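Local coordinates for Rbsd/fucu transport protein family protein (Streptococcus pneumoniae, PDB 4A34) that probably interconverts the alpha and beta anomers of L-fucose as a fucose mutarotase, and binds beta-L-fucopyranose, at residues I[12-15]-I[16-20]. Numbering follows the deposited sequence.
Sequences DLLK and TLMEM
D12 and T16 are the first i to i+4 pair of this stretch of alpha-helix 11-19, the first helix of this RbsD/FucU-family chain. T16 N donates to D12 O, although the position of that oxygen is less certain.

L13 O receives L17 N at 2.8 Å, with an N-H...O angle of 168°. The two leucines also touch through their side chains, which cross at a slant, L13 CD1 lying 3.9 Å from L17 CG. L13 packs the helix onto the fold interior, against I26 and I43 of the sheet and L53 of helix 50-60. L14 O accepts M18 N at 2.9 Å, the donor tilted 24° from the carbonyl plane. L14 CD1 and M18 CG make a looser apolar contact at 4.4 Å. L14 and M18 also meet L2 and I9 of a second subunit, which places the helix at a subunit contact.

K15 O accepts E19 N at 2.8 Å, and a salt bridge between their side chains joins the pair a second time. The K15 chain runs extended to CE, then bends at chi4 (-75°), which turns the ammonium toward E19. E19 OE2 is hydrogen-bonded to Y119 OH, which helps to hold the carboxylate in place. The salt bridge uses the other oxygen: K15 NZ meets the syn lone pair of E19 OE1 at 2.7 Å.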
# COMPACT_ATOMS: atom_id res chain seq x y z
N ASP I 12 10.22 6.63 -16.76
CA ASP I 12 10.01 7.30 -15.48
C ASP I 12 10.77 8.62 -15.39
O ASP I 12 10.21 9.63 -14.96
CB ASP I 12 10.32 6.40 -14.28
CG ASP I 12 9.61 6.86 -13.00
OD1 ASP I 12 8.45 7.35 -13.09
OD2 ASP I 12 10.21 6.74 -11.90
N LEU I 13 12.03 8.63 -15.83
CA LEU I 13 12.81 9.88 -15.89
C LEU I 13 12.06 11.00 -16.64
O LEU I 13 12.04 12.13 -16.18
CB LEU I 13 14.22 9.66 -16.48
CG LEU I 13 15.04 10.94 -16.75
CD1 LEU I 13 15.33 11.71 -15.47
CD2 LEU I 13 16.33 10.65 -17.50
N LEU I 14 11.46 10.67 -17.78
CA LEU I 14 10.73 11.67 -18.56
C LEU I 14 9.54 12.23 -17.79
O LEU I 14 9.32 13.43 -17.76
CB LEU I 14 10.30 11.12 -19.93
CG LEU I 14 9.95 12.11 -21.05
CD1 LEU I 14 10.70 13.43 -20.96
CD2 LEU I 14 10.24 11.46 -22.40
N LYS I 15 8.78 11.34 -17.15
CA LYS I 15 7.70 11.75 -16.26
C LYS I 15 8.22 12.76 -15.23
O LYS I 15 7.63 13.84 -15.06
CB LYS I 15 7.10 10.53 -15.54
CG LYS I 15 5.90 10.85 -14.69
CD LYS I 15 5.34 9.60 -14.03
CE LYS I 15 4.18 9.91 -13.10
NZ LYS I 15 4.58 10.54 -11.82
N THR I 16 9.31 12.41 -14.56
CA THR I 16 9.81 13.25 -13.48
C THR I 16 10.42 14.56 -13.99
O THR I 16 10.24 15.60 -13.37
CB THR I 16 10.66 12.46 -12.44
OG1 THR I 16 11.78 13.24 -11.98
CG2 THR I 16 11.15 11.19 -13.01
N LEU I 17 11.09 14.52 -15.14
CA LEU I 17 11.51 15.75 -15.81
C LEU I 17 10.30 16.63 -16.11
O LEU I 17 10.36 17.86 -15.98
CB LEU I 17 12.25 15.45 -17.11
CG LEU I 17 13.69 14.93 -17.05
CD1 LEU I 17 14.23 14.78 -18.46
CD2 LEU I 17 14.60 15.83 -16.23
N MET I 18 9.20 15.99 -16.51
CA MET I 18 7.95 16.67 -16.84
C MET I 18 7.28 17.30 -15.62
O MET I 18 6.86 18.46 -15.66
CB MET I 18 6.99 15.71 -17.53
CG MET I 18 7.33 15.43 -18.98
SD MET I 18 6.88 16.87 -19.97
CE MET I 18 5.20 16.42 -20.45
N GLU I 19 7.16 16.54 -14.53
CA GLU I 19 6.45 17.01 -13.34
C GLU I 19 7.28 17.98 -12.50
O GLU I 19 6.77 18.61 -11.58
CB GLU I 19 5.91 15.85 -12.50
CG GLU I 19 6.96 14.96 -11.90
CD GLU I 19 6.43 13.59 -11.48
OE1 GLU I 19 5.48 13.08 -12.10
OE2 GLU I 19 7.00 13.03 -10.52
N MET I 20 8.57 18.11 -12.83
CA MET I 20 9.41 19.14 -12.22
C MET I 20 8.97 20.52 -12.69
O MET I 20 8.65 20.73 -13.86
CB MET I 20 10.90 18.90 -12.55
CG MET I 20 11.62 17.99 -11.58
SD MET I 20 13.34 17.69 -12.03
CE MET I 20 13.32 15.99 -12.55